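Local coordinates for GH62 arabinofuranosidase (Podospora anserina, PDB 4N4B), which hydrolyses terminal non-reducing alpha-L-arabinofuranoside residues, probably releasing arabinose side groups from plant xylan, at residues Cys170-His176 with Arg188-Glu194; Lys143-Pro147 with Phe196-Ser201. All blocks are in the same frame, centred on the assembly; numbering follows the deposited sequence.

From the N terminus, the chain first reaches 143-147, which begins with the last strand of one propeller blade. It then builds most of the next blade before 196-201 comes back against that segment, so contact 2 closes a long loop of 48 residues. Contact 1 lies wholly within this loop. It pairs 170-176 with 188-194, closing a short loop of 11 residues, and belongs to a hairpin of that next blade. The two contacts nest and do not cross. They also touch: Ser189 OG lies 2.6 Å from Tyr146 OH, probably a hydrogen bond, and Cys175 packs on Phe196. Contact 1 joins two strands within one blade, and contact 2 ties that blade to its neighbour.

Contact 1 (Cys170-His176 with Arg188-Glu194); sequences CDSASCH and RSETSLE
Leu193 packs both its methyl groups against the turn at 170-174. CD1 lies 3.7 Å from Cys175 SG and also faces Cys170 CB. CD2 lies 3.4 Å from Ser172 O. The branch is carried there because CG is anti to the backbone N (chi1 -176°). Its own backbone is fixed as well: Leu193 N donates to Ala173 O at 2.9 Å, approaching from above the carbonyl plane. A water donates to the same oxygen and to Glu194 OE1. Further along, the strands pair in antiparallel fashion. Cys175 N donates to Thr191 O at 2.8 Å, and Thr191 N returns a bond to Cys175 O at 2.9 Å. This is a hydrogen-bonded pair, with non-hydrogen-bonded pairs before and after it. The strands are the second and third of an antiparallel four-stranded sheet, one blade of the five-bladed beta-propeller of family 62. The side chains of Cys175 and Thr191 share one face, and those of His176 and Glu190 the other. The His176 ring lies alongside both Arg188 and Glu190. The turn is set from within. A disulfide joins Cys170 SG to Cys175 SG at 2.1 Å, bridging the first and second strands of the blade. Asp171 OD1 accepts from two backbone amides, Ala173 N in an Asx turn and Ser174 N at 2.8 Å. Beside the histidine, Arg188 NH1 forms a salt bridge with Glu190 OE1 at 2.8 Å. That carboxylate oxygen has a second cationic partner in Arg252, which would probably favour its ionised form.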
ATOM      1  N   CYS A 170      -9.834  -6.381  -8.347  1.00 11.22           N
ATOM      2  CA  CYS A 170     -10.918  -6.892  -9.243  1.00 11.04           C
ATOM      3  C   CYS A 170     -11.514  -8.109  -8.668  1.00 14.63           C
ATOM      4  O   CYS A 170     -10.918  -8.855  -7.937  1.00 12.81           O
ATOM      5  CB  CYS A 170     -10.319  -7.223 -10.607  1.00 12.64           C
ATOM      6  SG  CYS A 170      -9.274  -5.961 -11.401  1.00 13.26           S
ATOM      7  N   ASP A 171     -12.785  -8.325  -9.047  1.00 15.84           N
ATOM      8  CA  ASP A 171     -13.388  -9.690  -8.876  1.00 17.18           C
ATOM      9  C   ASP A 171     -13.481 -10.231 -10.267  1.00 17.80           C
ATOM     10  O   ASP A 171     -12.761  -9.864 -11.184  1.00 17.00           O
ATOM     11  CB  ASP A 171     -14.645  -9.603  -8.078  1.00 17.57           C
ATOM     12  CG  ASP A 171     -15.751  -8.908  -8.776  1.00 18.22           C
ATOM     13  OD1 ASP A 171     -15.700  -8.560  -9.935  1.00 20.03           O
ATOM     14  OD2 ASP A 171     -16.773  -8.714  -8.049  1.00 21.88           O
ATOM     15  N   SER A 172     -14.353 -11.250 -10.489  1.00 20.33           N
ATOM     16  CA  SER A 172     -14.308 -11.839 -11.825  1.00 22.07           C
ATOM     17  C   SER A 172     -15.185 -11.069 -12.850  1.00 20.22           C
ATOM     18  O   SER A 172     -15.137 -11.368 -14.037  1.00 22.12           O
ATOM     19  CB  SER A 172     -14.755 -13.333 -11.781  1.00 26.42           C
ATOM     20  OG  SER A 172     -16.068 -13.325 -11.264  1.00 34.23           O
ATOM     21  N   ALA A 173     -15.900 -10.060 -12.378  1.00 18.60           N
ATOM     22  CA  ALA A 173     -16.621  -9.141 -13.258  1.00 17.52           C
ATOM     23  C   ALA A 173     -16.142  -7.671 -13.472  1.00 16.27           C
ATOM     24  O   ALA A 173     -16.294  -7.072 -14.523  1.00 16.47           O
ATOM     25  CB  ALA A 173     -18.085  -9.067 -12.777  1.00 19.23           C
ATOM     26  N   SER A 174     -15.586  -7.119 -12.351  1.00 16.08           N
ATOM     27  CA  SER A 174     -15.351  -5.702 -12.282  1.00 15.42           C
ATOM     28  C   SER A 174     -14.020  -5.430 -11.562  1.00 14.13           C
ATOM     29  O   SER A 174     -13.559  -6.161 -10.736  1.00 14.08           O
ATOM     30  CB  SER A 174     -16.387  -4.956 -11.514  1.00 16.24           C
ATOM     31  OG  SER A 174     -17.701  -5.153 -12.154  1.00 19.81           O
ATOM     32  N   CYS A 175     -13.391  -4.316 -12.002  1.00 12.98           N
ATOM     33  CA  CYS A 175     -12.163  -3.814 -11.359  1.00 11.67           C
ATOM     34  C   CYS A 175     -12.433  -2.468 -10.766  1.00 12.10           C
ATOM     35  O   CYS A 175     -12.981  -1.561 -11.411  1.00 12.17           O
ATOM     36  CB  CYS A 175     -11.054  -3.678 -12.369  1.00 11.02           C
ATOM     37  SG  CYS A 175     -10.441  -5.254 -13.025  1.00 15.87           S
ATOM     38  N   HIS A 176     -11.991  -2.316  -9.522  1.00  9.66           N
ATOM     39  CA  HIS A 176     -12.238  -1.117  -8.697  1.00 10.05           C
ATOM     40  C   HIS A 176     -10.905  -0.420  -8.373  1.00 10.00           C
ATOM     41  O   HIS A 176      -9.873  -1.112  -8.183  1.00 11.23           O
ATOM     42  CB  HIS A 176     -12.875  -1.552  -7.379  1.00  9.59           C
ATOM     43  CG  HIS A 176     -14.195  -2.257  -7.557  1.00 10.99           C
ATOM     44  ND1 HIS A 176     -14.381  -3.599  -7.861  1.00 15.41           N
ATOM     45  CD2 HIS A 176     -15.382  -1.647  -7.459  1.00  9.39           C
ATOM     46  CE1 HIS A 176     -15.737  -3.743  -7.950  1.00 10.20           C
ATOM     47  NE2 HIS A 176     -16.327  -2.617  -7.646  1.00 14.73           N
ATOM     48  N   ARG A 188     -13.886   5.365  -4.591  1.00  9.88           N
ATOM     49  CA  ARG A 188     -13.884   4.142  -5.385  1.00  8.83           C
ATOM     50  C   ARG A 188     -14.501   4.363  -6.802  1.00 10.26           C
ATOM     51  O   ARG A 188     -15.583   4.833  -6.890  1.00 10.85           O
ATOM     52  CB  ARG A 188     -14.621   3.018  -4.644  1.00  9.77           C
ATOM     53  CG  ARG A 188     -14.532   1.678  -5.330  1.00 10.84           C
ATOM     54  CD  ARG A 188     -15.492   0.654  -4.690  1.00 12.12           C
ATOM     55  NE  ARG A 188     -16.890   1.083  -4.782  1.00 13.82           N
ATOM     56  CZ  ARG A 188     -17.624   1.083  -5.879  1.00 14.27           C
ATOM     57  NH1 ARG A 188     -17.177   0.585  -7.000  1.00 12.17           N
ATOM     58  NH2 ARG A 188     -18.837   1.566  -5.810  1.00 14.36           N
ATOM     59  N   SER A 189     -13.763   3.996  -7.843  1.00  9.45           N
ATOM     60  CA  SER A 189     -14.278   3.949  -9.200  1.00  9.60           C
ATOM     61  C   SER A 189     -14.274   2.505  -9.660  1.00  9.30           C
ATOM     62  O   SER A 189     -13.689   1.688  -9.003  1.00 10.13           O
ATOM     63  CB  SER A 189     -13.392   4.706 -10.146  1.00  9.80           C
ATOM     64  OG  SER A 189     -13.442   6.065  -9.921  1.00 11.08           O
ATOM     65  N   GLU A 190     -14.987   2.208 -10.752  1.00 10.55           N
ATOM     66  CA  GLU A 190     -14.977   0.839 -11.285  1.00 10.64           C
ATOM     67  C   GLU A 190     -15.045   0.899 -12.799  1.00 10.83           C
ATOM     68  O   GLU A 190     -15.532   1.818 -13.409  1.00 12.04           O
ATOM     69  CB  GLU A 190     -16.046  -0.031 -10.632  1.00 13.46           C
ATOM     70  CG  GLU A 190     -17.469   0.434 -10.876  1.00 15.33           C
ATOM     71  CD  GLU A 190     -18.479  -0.492 -10.209  1.00 16.67           C
ATOM     72  OE1 GLU A 190     -18.889  -0.225  -9.101  1.00 15.90           O
ATOM     73  OE2 GLU A 190     -18.793  -1.540 -10.896  1.00 21.03           O
ATOM     74  N   THR A 191     -14.684  -0.273 -13.327  1.00 12.57           N
ATOM     75  CA  THR A 191     -14.852  -0.606 -14.772  1.00 11.98           C
ATOM     76  C   THR A 191     -15.004  -2.082 -14.868  1.00 13.19           C
ATOM     77  O   THR A 191     -14.774  -2.838 -13.916  1.00 13.03           O
ATOM     78  CB  THR A 191     -13.666  -0.097 -15.555  1.00 13.89           C
ATOM     79  OG1 THR A 191     -13.993  -0.090 -16.966  1.00 12.49           O
ATOM     80  CG2 THR A 191     -12.364  -0.872 -15.302  1.00 13.68           C
ATOM     81  N   SER A 192     -15.453  -2.564 -16.047  1.00 13.52           N
ATOM     82  CA  SER A 192     -15.488  -3.980 -16.164  1.00 13.79           C
ATOM     83  C   SER A 192     -14.126  -4.606 -16.276  1.00 13.50           C
ATOM     84  O   SER A 192     -13.159  -3.956 -16.705  1.00 13.60           O
ATOM     85  CB  SER A 192     -16.313  -4.340 -17.450  1.00 14.13           C
ATOM     86  OG  SER A 192     -15.599  -4.122 -18.591  1.00 16.48           O
ATOM     87  N   LEU A 193     -14.034  -5.889 -15.955  1.00 14.38           N
ATOM     88  CA  LEU A 193     -12.851  -6.673 -16.077  1.00 14.00           C
ATOM     89  C   LEU A 193     -12.273  -6.572 -17.468  1.00 15.09           C
ATOM     90  O   LEU A 193     -11.057  -6.442 -17.696  1.00 18.00           O
ATOM     91  CB  LEU A 193     -13.025  -8.142 -15.601  1.00 15.26           C
ATOM     92  CG  LEU A 193     -11.791  -9.026 -15.615  1.00 17.12           C
ATOM     93  CD1 LEU A 193     -10.747  -8.553 -14.558  1.00 16.71           C
ATOM     94  CD2 LEU A 193     -12.151 -10.494 -15.389  1.00 21.25           C
ATOM     95  N   GLU A 194     -13.170  -6.659 -18.477  1.00 15.38           N
ATOM     96  CA  GLU A 194     -12.781  -6.659 -19.832  1.00 18.11           C
ATOM     97  C   GLU A 194     -12.298  -5.336 -20.373  1.00 15.47           C
ATOM     98  O   GLU A 194     -11.514  -5.312 -21.357  1.00 19.28           O
ATOM     99  CB  GLU A 194     -14.010  -7.233 -20.712  1.00 23.57           C
ATOM    100  CG  GLU A 194     -14.491  -8.675 -20.308  1.00 31.09           C
ATOM    101  CD  GLU A 194     -15.379  -8.825 -18.994  1.00 37.72           C
ATOM    102  OE1 GLU A 194     -15.897  -7.849 -18.296  1.00 24.99           O
ATOM    103  OE2 GLU A 194     -15.600 -10.021 -18.614  1.00 46.83           O
TER
HETATM  104  O   HOH W   1     -17.785  -7.997 -16.448  1.00 31.29           O

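Contact 2 (Lys143-Pro147 with Phe196-Ser201); sequences KVFYP and FPNGMS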
ATOM      1  N   LYS A 143       0.467   5.688 -17.987  1.00  8.24           N
ATOM      2  CA  LYS A 143      -0.873   6.106 -18.501  1.00  7.90           C
ATOM      3  C   LYS A 143      -1.705   6.360 -17.297  1.00  8.68           C
ATOM      4  O   LYS A 143      -1.407   5.918 -16.171  1.00  8.80           O
ATOM      5  CB  LYS A 143      -1.463   5.058 -19.423  1.00  9.35           C
ATOM      6  CG  LYS A 143      -0.706   4.915 -20.693  1.00 10.58           C
ATOM      7  CD  LYS A 143      -1.493   3.997 -21.650  1.00 12.69           C
ATOM      8  CE  LYS A 143      -0.946   3.996 -23.112  1.00 13.22           C
ATOM      9  NZ  LYS A 143       0.317   3.240 -23.134  1.00 14.53           N
ATOM     10  N   VAL A 144      -2.815   7.124 -17.453  1.00  8.32           N
ATOM     11  CA  VAL A 144      -3.649   7.533 -16.333  1.00  8.44           C
ATOM     12  C   VAL A 144      -4.987   6.889 -16.356  1.00  8.42           C
ATOM     13  O   VAL A 144      -5.621   6.741 -17.432  1.00  9.38           O
ATOM     14  CB  VAL A 144      -3.682   9.092 -16.173  1.00  8.93           C
ATOM     15  CG1 VAL A 144      -2.285   9.669 -15.901  1.00 10.63           C
ATOM     16  CG2 VAL A 144      -4.359   9.745 -17.366  1.00 10.50           C
ATOM     17  N   PHE A 145      -5.569   6.598 -15.218  1.00  8.29           N
ATOM     18  CA  PHE A 145      -6.895   6.077 -15.089  1.00  8.70           C
ATOM     19  C   PHE A 145      -7.970   7.127 -15.321  1.00  9.32           C
ATOM     20  O   PHE A 145      -9.071   6.757 -15.646  1.00  9.82           O
ATOM     21  CB  PHE A 145      -7.128   5.453 -13.734  1.00  9.30           C
ATOM     22  CG  PHE A 145      -6.393   4.123 -13.529  1.00  8.34           C
ATOM     23  CD1 PHE A 145      -6.864   2.954 -14.113  1.00  9.24           C
ATOM     24  CD2 PHE A 145      -5.241   4.047 -12.732  1.00  8.74           C
ATOM     25  CE1 PHE A 145      -6.234   1.763 -13.899  1.00  9.64           C
ATOM     26  CE2 PHE A 145      -4.604   2.828 -12.514  1.00  9.25           C
ATOM     27  CZ  PHE A 145      -5.110   1.711 -13.106  1.00  9.31           C
ATOM     28  N   TYR A 146      -7.624   8.402 -15.132  1.00  9.26           N
ATOM     29  CA  TYR A 146      -8.615   9.493 -15.232  1.00  9.10           C
ATOM     30  C   TYR A 146      -8.047  10.488 -16.243  1.00  8.99           C
ATOM     31  O   TYR A 146      -7.448  11.543 -15.954  1.00  9.97           O
ATOM     32  CB  TYR A 146      -8.843  10.157 -13.871  1.00  9.09           C
ATOM     33  CG  TYR A 146      -9.434   9.248 -12.859  1.00  9.40           C
ATOM     34  CD1 TYR A 146     -10.742   8.911 -12.831  1.00  9.50           C
ATOM     35  CD2 TYR A 146      -8.610   8.706 -11.884  1.00  9.81           C
ATOM     36  CE1 TYR A 146     -11.258   8.098 -11.870  1.00  8.81           C
ATOM     37  CE2 TYR A 146      -9.105   7.928 -10.900  1.00  9.40           C
ATOM     38  CZ  TYR A 146     -10.446   7.586 -10.842  1.00 10.38           C
ATOM     39  OH  TYR A 146     -10.918   6.848  -9.834  1.00 10.90           O
ATOM     40  N   PRO A 147      -8.210  10.221 -17.600  1.00 10.26           N
ATOM     41  CA  PRO A 147      -7.591  11.075 -18.606  1.00 10.73           C
ATOM     42  C   PRO A 147      -8.141  12.463 -18.719  1.00 10.47           C
ATOM     43  O   PRO A 147      -7.441  13.292 -19.278  1.00 11.62           O
ATOM     44  CB  PRO A 147      -7.870  10.307 -19.922  1.00 12.74           C
ATOM     45  CG  PRO A 147      -9.074   9.468 -19.596  1.00 12.54           C
ATOM     46  CD  PRO A 147      -8.950   9.038 -18.146  1.00 10.97           C
ATOM     47  N   PHE A 196     -10.736  -2.983 -18.256  1.00 12.48           N
ATOM     48  CA  PHE A 196      -9.569  -2.551 -17.448  1.00 11.35           C
ATOM     49  C   PHE A 196      -8.338  -2.491 -18.317  1.00 11.36           C
ATOM     50  O   PHE A 196      -8.055  -3.449 -19.061  1.00 12.54           O
ATOM     51  CB  PHE A 196      -9.414  -3.499 -16.314  1.00 11.65           C
ATOM     52  CG  PHE A 196      -8.242  -3.069 -15.398  1.00 10.14           C
ATOM     53  CD1 PHE A 196      -6.958  -3.488 -15.658  1.00 12.30           C
ATOM     54  CD2 PHE A 196      -8.470  -2.216 -14.343  1.00 11.04           C
ATOM     55  CE1 PHE A 196      -5.879  -3.089 -14.801  1.00 11.24           C
ATOM     56  CE2 PHE A 196      -7.404  -1.756 -13.512  1.00 11.52           C
ATOM     57  CZ  PHE A 196      -6.143  -2.236 -13.756  1.00 11.96           C
ATOM     58  N   PRO A 197      -7.506  -1.425 -18.245  1.00 11.16           N
ATOM     59  CA  PRO A 197      -7.556  -0.308 -17.293  1.00 10.96           C
ATOM     60  C   PRO A 197      -8.433   0.839 -17.685  1.00 11.76           C
ATOM     61  O   PRO A 197      -8.517   1.865 -16.968  1.00 11.09           O
ATOM     62  CB  PRO A 197      -6.092   0.121 -17.226  1.00 11.63           C
ATOM     63  CG  PRO A 197      -5.592  -0.121 -18.651  1.00 11.80           C
ATOM     64  CD  PRO A 197      -6.268  -1.408 -19.036  1.00 12.39           C
ATOM     65  N   ASN A 198      -9.077   0.792 -18.844  1.00 11.17           N
ATOM     66  CA  ASN A 198      -9.888   1.837 -19.355  1.00 12.02           C
ATOM     67  C   ASN A 198     -11.316   1.915 -18.807  1.00 10.73           C
ATOM     68  O   ASN A 198     -11.800   0.932 -18.267  1.00 12.62           O
ATOM     69  CB  ASN A 198      -9.901   1.658 -20.908  1.00 11.62           C
ATOM     70  CG  ASN A 198      -8.506   1.616 -21.491  1.00 13.15           C
ATOM     71  OD1 ASN A 198      -7.731   2.588 -21.386  1.00 13.39           O
ATOM     72  ND2 ASN A 198      -8.159   0.541 -22.095  1.00 14.63           N
ATOM     73  N   GLY A 199     -11.905   3.085 -18.970  1.00 11.77           N
ATOM     74  CA  GLY A 199     -13.325   3.214 -18.597  1.00 12.93           C
ATOM     75  C   GLY A 199     -13.666   3.437 -17.155  1.00 14.17           C
ATOM     76  O   GLY A 199     -14.793   3.245 -16.741  1.00 14.20           O
ATOM     77  N   MET A 200     -12.689   3.724 -16.266  1.00 11.64           N
ATOM     78  CA  MET A 200     -13.043   3.922 -14.891  1.00 11.93           C
ATOM     79  C   MET A 200     -14.166   4.994 -14.727  1.00 11.62           C
ATOM     80  O   MET A 200     -13.984   6.091 -15.266  1.00 12.58           O
ATOM     81  CB  MET A 200     -11.775   4.368 -14.060  1.00 11.35           C
ATOM     82  CG  MET A 200     -10.876   3.126 -13.725  1.00 13.39           C
ATOM     83  SD  MET A 200     -11.602   2.032 -12.637  1.00 12.29           S
ATOM     84  CE  MET A 200     -10.247   0.822 -12.584  1.00 13.69           C
ATOM     85  N   SER A 201     -15.134   4.636 -13.907  1.00 11.94           N
ATOM     86  CA  SER A 201     -16.246   5.552 -13.619  1.00 11.63           C
ATOM     87  C   SER A 201     -15.727   6.783 -12.865  1.00 13.06           C
ATOM     88  O   SER A 201     -14.626   6.773 -12.218  1.00 12.04           O
ATOM     89  CB  SER A 201     -17.271   4.785 -12.795  1.00 12.65           C
ATOM     90  OG  SER A 201     -16.697   4.417 -11.537  1.00 13.64           O
TER
HETATM   91  O   HOH W   2      -9.754   4.329 -16.922  1.00 12.79           O
HETATM   92  O   HOH W   3     -11.773   7.435 -16.370  1.00 15.74           O
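The Phe145 ring is pushed into the bend formed by Phe196, Pro197 and Met200. CE1 and CD1, neighbours on one side of the ring, make its closest contacts. CE1 meets Phe196 CE2 at 3.7 Å and Pro197 CB at the same 3.7 Å. The two phenyl rings meet obliquely, with planes 46° apart. Pro197 O comes to the ring edge near its plane, 3.5 Å from Phe145 CD1. Phe145 CG stands anti to its carbonyl carbon (chi1 -72°), which carries the ring to Pro197. The Met200 side chain runs beside the ring, its CG 4.0 Å from Phe145 CD1. The peptide bond before Pro197 is cis, and Pro197 CB sits over the centre of one face of the Phe196 ring. Tyr127 and Leu177 also pack on Phe145, so this part is buried. With an alanine at Phe145, a gap is likely to open beside Pro197 and the Met200 side chain, and Phe196 would lose one of its aromatic neighbours. Tyr146, the next residue, brings a ring edge to Ser201 O, 3.6 Å from CE1 of the tyrosine; its hydroxyl bonds to Ser189. The backbones themselves stand apart, and water fills in between them. One water donates to Phe145 O at 2.8 Å and to Pro197 O, and accepts from Met200 N. A second water donates to Phe145 O and, at 2.8 Å, to Met200 O. Two waters thus grip one carbonyl oxygen. Beyond them, Asn198 and Gly199 are exposed. Here the chain leaving the last strand of one blade meets the loop before the last strand of the next, part of the side-by-side packing of adjacent blades that makes a beta-propeller.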